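Local coordinates for protein ATP:cob(I)alamin adenosyltransferase (Salmonella enterica subsp. enterica serovar Livingstone, PDB 5CX7) that binds heme as the C-terminal domain of an enzyme that probably converts cob(I)alamin to adenosylcobalamin for propanediol dehydratase in a bacterial microcompartment, at residues V35-I39 against S59-P64; S38-G44 against A67-V71; A76-S81 against V102-Y108. All coordinates share one frame; numbering follows the deposited sequence.

Contact 1: V35-I39 against S59-P64; sequences VVVSI and SSELAP
Val-36 lies over one face of the peptide that links Ser-59 to Ser-60, with CG2 3.7 Å from Ser-59 C and almost directly above it. Two residues further along the strand, Ser-38 treats the Ala-63 to Pro-64 peptide in the same way: its CB stands above that plane, 3.6 Å from Pro-64 N, and its OG leans across the start of the pyrrolidine ring, 3.2 Å from Pro-64 CA. This is helix-on-sheet packing in an HbpS-like domain of the GAF clan. The 59-64 turn runs over strand residues 36-39, their N-to-C directions 32° apart, and the alternate side chains Val-37 and Ile-39 face helix 14-31 across the sheet. With CG1 anti to the backbone N (chi1 175°), Val-36 sets that methyl 3.7 Å from Ala-63 CB and leaves CG2 for the first turn of the helix. No hydrogen bond joins the two segments, which meet through van der Waals contacts; Ser-59 OG bonds instead to Ser-123 OG on strand 115-123. The helix is kinked at Pro-64, whose N has no hydrogen to give to the preceding turn. Just before the kink, Ala-63 CB presses against the strand backbone, 3.4 Å from Val-36 O.

Contact 2: S38-G44 against A67-V71; sequences SIVDAHG and AWTAV
Val-71 and Val-40 meet through their CG2 methyls, 3.8 Å apart, at the middle of this contact. Val-71 spreads its two branches over the carbonyls of Asp-41 and Ala-42. CG1, anti to the backbone N (chi1 161°), runs onto the turn and comes tightly up to Ala-42 O, 3.1 Å away, whereas CG2 lies 3.5 Å from Asp-41 O. Val-40 holds CG2 between its own N and carbonyl carbon (chi1 -56°), which directs this methyl at the helix backbone, 3.4 Å from Ala-67 O; its CG1 packs on Ala-67 CB, which also touches the carbonyl oxygen of Ser-38. The indole of Trp-68 comes in edge-on: Gly-44 O lies in the ring plane, 3.4 Å from CD1. Here strand 36-41 of the antiparallel sheet, followed by the hairpin turn to strand 46-51, receives helix 59-72 in the GAF-clan, HbpS-like domain. The turn itself supplies the second layer. It is a type I turn from Asp-41 to Gly-44, closed by Gly-44 N bonding to Asp-41 O, and Gly-44 ends it with a positive phi of 82°, without a side chain where the indole edge arrives. An Asx turn is superimposed on it: His-43 N donates to Asp-41 OD1 over 2.9 Å, reaching the carboxylate from above its plane, and the same oxygen accepts from Thr-45 N. Further out lie other subunits. The imidazole of His-43 stacks on His-43 of a fifth subunit, Trp-68 packs on Leu-57 of a fourth, and Asp-41 OD2 forms a long, weak ion pair with Arg-51 of a third.

Contact 3: A76-S81 against V102-Y108; sequences ATHELS and VTFGGGY
Thr-77 points into the curve of 102-108 and is gripped there at both its hydroxyl and its backbone. Its OG1, held between the backbone N and the carbonyl carbon (chi1 63°), donates to Phe-104 O at 2.6 Å from above the carbonyl plane and accepts from Gly-107 N at 3.0 Å. Thr-77 N in turn donates to Gly-107 O at 2.9 Å. Its CG2 lies 3.5 Å from Val-102 O, a buried oxygen with no hydrogen-bonding partner in the model. Four residues on, Ser-81 OG comes in the carbonyl plane of Thr-103 O, 2.7 Å away, and beside this bond Leu-80 CB lies 4.1 Å from Thr-103 CB. At the far end the rings of His-78 and Tyr-108 cross obliquely, their planes at 49°, with CE1 of His-78 3.8 Å from CE2 of Tyr-108. A water in the His-78 ring plane bonds to ND1, accepts from Gly-106 N and donates to Gly-107 O; the tyrosine hydroxyl bonds to Gln-135 of helix 127-139. Phe-104 takes Val-102 CG1 over its ring centre and meets His-96 of a second subunit. A threonine and a serine thus fasten the irregular chain after helix 59-72 to the loop 102-106 and to Gly-107, the first residue of strand 107-112 in this HbpS-like domain.

Contacts 1 and 2 follow one another along strand 36-41 and helix 59-72, their centres 11 Å apart and Ser-38 common to both, so together they seat the helix along the strand. Contact 3 comes later in the chain, 13 Å from contact 1 and 12 Å from contact 2, and reaches the same antiparallel sheet through strand 107-112. The outer side of the helix ties the three together: Leu-62 packs on Val-102 and Phe-104, and Thr-69 packs on Thr-77 and Leu-80 while probably bonding to Val-102 N. The helix is therefore sandwiched between sheet and loops, on the sheet face away from heme-bearing helix 14-31, and contacts 1 and 3 both border the second subunit.

Contact 1: V35-I39 against S59-P64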
# COMPACT_ATOMS: atom_id res chain seq x y z
N VAL E 35 26.11 -10.24 2.16
CA VAL E 35 25.16 -9.37 2.83
C VAL E 35 24.78 -8.18 1.98
O VAL E 35 25.43 -7.85 0.99
CB VAL E 35 25.64 -8.90 4.23
CG1 VAL E 35 25.88 -10.11 5.15
CG2 VAL E 35 26.89 -8.02 4.14
N VAL E 36 23.71 -7.51 2.44
CA VAL E 36 23.42 -6.21 2.05
C VAL E 36 23.81 -5.26 3.21
O VAL E 36 23.53 -5.54 4.36
CB VAL E 36 21.89 -6.01 1.72
CG1 VAL E 36 21.56 -4.54 1.42
CG2 VAL E 36 21.46 -6.87 0.59
N VAL E 37 24.43 -4.14 2.84
CA VAL E 37 24.90 -3.08 3.77
C VAL E 37 24.14 -1.85 3.48
O VAL E 37 23.99 -1.48 2.31
CB VAL E 37 26.40 -2.70 3.53
CG1 VAL E 37 26.87 -1.65 4.49
CG2 VAL E 37 27.27 -3.93 3.60
N SER E 38 23.61 -1.23 4.50
CA SER E 38 22.87 -0.05 4.31
C SER E 38 23.24 0.96 5.37
O SER E 38 23.35 0.64 6.54
CB SER E 38 21.33 -0.33 4.37
OG SER E 38 20.59 0.91 4.42
N ILE E 39 23.38 2.18 4.94
CA ILE E 39 23.67 3.32 5.83
C ILE E 39 22.57 4.36 5.56
O ILE E 39 22.36 4.75 4.44
CB ILE E 39 25.04 3.94 5.61
CG1 ILE E 39 26.14 2.86 5.74
CG2 ILE E 39 25.30 5.04 6.61
CD1 ILE E 39 27.50 3.29 5.29
N SER E 59 17.22 -9.66 2.40
CA SER E 59 18.17 -8.69 2.93
C SER E 59 18.18 -7.32 2.25
O SER E 59 18.50 -6.31 2.89
CB SER E 59 19.60 -9.32 2.86
OG SER E 59 19.53 -10.49 3.65
N SER E 60 17.75 -7.27 0.99
CA SER E 60 17.49 -5.98 0.28
C SER E 60 16.48 -5.07 1.00
O SER E 60 16.56 -3.85 0.90
CB SER E 60 17.07 -6.19 -1.18
OG SER E 60 18.17 -6.80 -1.86
N GLU E 61 15.56 -5.67 1.71
CA GLU E 61 14.53 -4.92 2.48
C GLU E 61 14.94 -4.82 3.94
O GLU E 61 14.85 -3.75 4.51
CB GLU E 61 13.17 -5.63 2.30
CG GLU E 61 12.02 -4.97 3.04
CD GLU E 61 10.65 -5.41 2.55
OE1 GLU E 61 10.54 -6.18 1.55
OE2 GLU E 61 9.63 -5.03 3.22
N LEU E 62 15.46 -5.93 4.50
CA LEU E 62 15.81 -5.92 5.91
C LEU E 62 17.00 -5.02 6.29
O LEU E 62 16.94 -4.31 7.33
CB LEU E 62 16.13 -7.35 6.45
CG LEU E 62 14.99 -8.32 6.45
CD1 LEU E 62 15.47 -9.69 6.78
CD2 LEU E 62 13.83 -7.91 7.37
N ALA E 63 18.03 -4.96 5.46
CA ALA E 63 19.19 -4.09 5.83
C ALA E 63 18.83 -2.57 5.93
O ALA E 63 19.12 -1.94 6.97
CB ALA E 63 20.41 -4.33 4.95
N PRO E 64 18.13 -1.99 4.91
CA PRO E 64 17.79 -0.57 5.05
C PRO E 64 16.82 -0.35 6.17
O PRO E 64 16.88 0.70 6.87
CB PRO E 64 17.16 -0.20 3.71
CG PRO E 64 17.56 -1.33 2.77
CD PRO E 64 17.90 -2.51 3.54

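Contact 2: S38-G44 against A67-V71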
# COMPACT_ATOMS: atom_id res chain seq x y z
N SER E 38 23.61 -1.23 4.50
CA SER E 38 22.87 -0.05 4.31
C SER E 38 23.24 0.96 5.37
O SER E 38 23.35 0.64 6.54
CB SER E 38 21.33 -0.33 4.37
OG SER E 38 20.59 0.91 4.42
N ILE E 39 23.38 2.18 4.94
CA ILE E 39 23.67 3.32 5.83
C ILE E 39 22.57 4.36 5.56
O ILE E 39 22.36 4.75 4.44
CB ILE E 39 25.04 3.94 5.61
CG1 ILE E 39 26.14 2.86 5.74
CG2 ILE E 39 25.30 5.04 6.61
CD1 ILE E 39 27.50 3.29 5.29
N VAL E 40 22.00 4.85 6.66
CA VAL E 40 21.10 6.00 6.63
C VAL E 40 21.72 7.16 7.45
O VAL E 40 22.60 6.95 8.28
CB VAL E 40 19.68 5.68 7.13
CG1 VAL E 40 19.05 4.55 6.35
CG2 VAL E 40 19.68 5.37 8.61
N ASP E 41 21.34 8.37 7.11
CA ASP E 41 21.78 9.54 7.85
C ASP E 41 20.94 9.73 9.10
O ASP E 41 20.05 8.93 9.42
CB ASP E 41 21.87 10.79 6.94
CG ASP E 41 20.51 11.33 6.51
OD1 ASP E 41 19.45 10.94 7.04
OD2 ASP E 41 20.56 12.15 5.57
N ALA E 42 21.23 10.79 9.85
CA ALA E 42 20.50 11.06 11.10
C ALA E 42 19.02 11.30 10.92
O ALA E 42 18.28 11.23 11.90
CB ALA E 42 21.12 12.26 11.83
N HIS E 43 18.57 11.62 9.72
CA HIS E 43 17.13 11.81 9.45
C HIS E 43 16.49 10.56 8.87
O HIS E 43 15.33 10.56 8.51
CB HIS E 43 16.99 13.03 8.51
CG HIS E 43 17.90 14.14 8.92
ND1 HIS E 43 17.76 14.80 10.12
CD2 HIS E 43 19.05 14.59 8.37
CE1 HIS E 43 18.75 15.66 10.26
NE2 HIS E 43 19.56 15.55 9.22
N GLY E 44 17.24 9.47 8.78
CA GLY E 44 16.73 8.22 8.21
C GLY E 44 16.74 8.11 6.69
O GLY E 44 16.23 7.14 6.17
N ALA E 67 18.72 -0.15 9.46
CA ALA E 67 19.43 1.09 9.57
C ALA E 67 18.50 2.20 9.94
O ALA E 67 18.79 3.03 10.85
CB ALA E 67 20.13 1.40 8.28
N TRP E 68 17.33 2.21 9.26
CA TRP E 68 16.31 3.21 9.57
C TRP E 68 15.77 3.09 11.01
O TRP E 68 15.62 4.11 11.70
CB TRP E 68 15.13 3.09 8.59
CG TRP E 68 14.15 4.18 8.78
CD1 TRP E 68 14.17 5.38 8.19
CD2 TRP E 68 12.96 4.13 9.54
NE1 TRP E 68 13.07 6.14 8.56
CE2 TRP E 68 12.30 5.40 9.38
CE3 TRP E 68 12.36 3.16 10.33
CZ2 TRP E 68 11.08 5.69 9.96
CZ3 TRP E 68 11.17 3.51 11.01
CH2 TRP E 68 10.54 4.73 10.77
N THR E 69 15.52 1.86 11.45
CA THR E 69 15.04 1.61 12.80
C THR E 69 15.99 2.21 13.85
O THR E 69 15.55 2.76 14.85
CB THR E 69 14.92 0.09 13.03
OG1 THR E 69 13.97 -0.49 12.12
CG2 THR E 69 14.47 -0.21 14.42
N ALA E 70 17.29 1.95 13.65
CA ALA E 70 18.30 2.41 14.56
C ALA E 70 18.15 3.91 14.77
O ALA E 70 18.28 4.39 15.91
CB ALA E 70 19.71 2.04 14.06
N VAL E 71 17.99 4.67 13.71
CA VAL E 71 17.85 6.11 13.83
C VAL E 71 16.46 6.50 14.37
O VAL E 71 16.35 7.38 15.28
CB VAL E 71 18.16 6.79 12.47
CG1 VAL E 71 17.63 8.23 12.28
CG2 VAL E 71 19.65 6.76 12.13

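Contact 3: A76-S81 against V102-Y108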
# COMPACT_ATOMS: atom_id res chain seq x y z
N ALA E 76 20.10 0.27 19.01
CA ALA E 76 20.51 -0.87 18.15
C ALA E 76 19.25 -1.79 18.02
O ALA E 76 18.45 -1.92 19.00
CB ALA E 76 21.65 -1.63 18.75
N THR E 77 19.11 -2.45 16.88
CA THR E 77 17.92 -3.25 16.66
C THR E 77 17.81 -4.49 17.58
O THR E 77 16.70 -4.85 17.95
CB THR E 77 17.71 -3.62 15.22
OG1 THR E 77 18.80 -4.45 14.76
CG2 THR E 77 17.58 -2.42 14.36
N HIS E 78 18.95 -5.05 18.04
CA HIS E 78 18.89 -6.17 18.98
C HIS E 78 18.35 -5.76 20.35
O HIS E 78 17.82 -6.60 21.07
CB HIS E 78 20.26 -6.90 19.12
CG HIS E 78 21.30 -6.09 19.81
ND1 HIS E 78 22.05 -5.11 19.20
CD2 HIS E 78 21.68 -6.08 21.12
CE1 HIS E 78 22.88 -4.55 20.08
NE2 HIS E 78 22.66 -5.12 21.26
N GLU E 79 18.44 -4.49 20.70
CA GLU E 79 17.92 -3.94 21.92
C GLU E 79 16.39 -3.81 21.88
O GLU E 79 15.81 -3.60 22.91
CB GLU E 79 18.56 -2.60 22.23
CG GLU E 79 20.10 -2.63 22.18
CD GLU E 79 20.76 -1.36 22.62
OE1 GLU E 79 20.46 -0.33 21.97
OE2 GLU E 79 21.63 -1.41 23.53
N LEU E 80 15.76 -3.97 20.72
CA LEU E 80 14.30 -4.02 20.64
C LEU E 80 13.70 -5.42 20.82
O LEU E 80 12.51 -5.52 20.96
CB LEU E 80 13.89 -3.41 19.31
CG LEU E 80 14.23 -1.96 19.03
CD1 LEU E 80 13.82 -1.59 17.61
CD2 LEU E 80 13.62 -1.02 20.05
N SER E 81 14.52 -6.48 20.77
CA SER E 81 13.98 -7.84 20.72
C SER E 81 13.16 -8.19 21.93
O SER E 81 12.05 -8.68 21.76
CB SER E 81 15.09 -8.87 20.57
OG SER E 81 15.88 -8.48 19.46
N VAL E 102 12.60 -3.16 12.23
CA VAL E 102 13.06 -4.52 12.40
C VAL E 102 13.60 -4.63 13.79
O VAL E 102 14.40 -3.77 14.21
CB VAL E 102 14.12 -4.89 11.31
CG1 VAL E 102 14.75 -6.24 11.63
CG2 VAL E 102 13.49 -4.93 9.92
N THR E 103 13.23 -5.69 14.48
CA THR E 103 13.45 -5.81 15.91
C THR E 103 14.39 -6.92 16.32
O THR E 103 14.47 -7.32 17.50
CB THR E 103 12.11 -5.99 16.62
OG1 THR E 103 11.41 -7.11 16.04
CG2 THR E 103 11.26 -4.73 16.38
N PHE E 104 15.12 -7.46 15.34
CA PHE E 104 16.28 -8.33 15.63
C PHE E 104 17.55 -7.69 15.16
O PHE E 104 17.57 -6.74 14.41
CB PHE E 104 16.07 -9.77 15.04
CG PHE E 104 15.67 -9.80 13.58
CD1 PHE E 104 16.62 -9.67 12.57
CD2 PHE E 104 14.35 -10.06 13.21
CE1 PHE E 104 16.25 -9.68 11.22
CE2 PHE E 104 14.00 -10.15 11.87
CZ PHE E 104 14.92 -9.90 10.87
N GLY E 105 18.66 -8.26 15.66
CA GLY E 105 19.95 -7.66 15.48
C GLY E 105 20.44 -7.42 14.10
O GLY E 105 20.13 -8.12 13.12
N GLY E 106 21.29 -6.40 14.02
CA GLY E 106 22.00 -6.05 12.79
C GLY E 106 22.02 -4.59 12.43
O GLY E 106 22.72 -4.20 11.50
N GLY E 107 21.23 -3.79 13.15
CA GLY E 107 21.19 -2.38 13.00
C GLY E 107 21.78 -1.70 14.24
O GLY E 107 21.49 -2.12 15.33
N TYR E 108 22.56 -0.66 14.01
CA TYR E 108 23.14 0.13 15.06
C TYR E 108 23.01 1.61 14.75
O TYR E 108 23.14 2.05 13.61
CB TYR E 108 24.64 -0.19 15.21
CG TYR E 108 24.85 -1.49 15.84
CD1 TYR E 108 24.83 -2.63 15.07
CD2 TYR E 108 25.14 -1.62 17.18
CE1 TYR E 108 25.08 -3.85 15.62
CE2 TYR E 108 25.33 -2.88 17.78
CZ TYR E 108 25.32 -3.98 16.95
OH TYR E 108 25.52 -5.24 17.41
O HOH W 1 21.75 -4.89 16.35
O HOH W 2 18.09 -9.82 17.94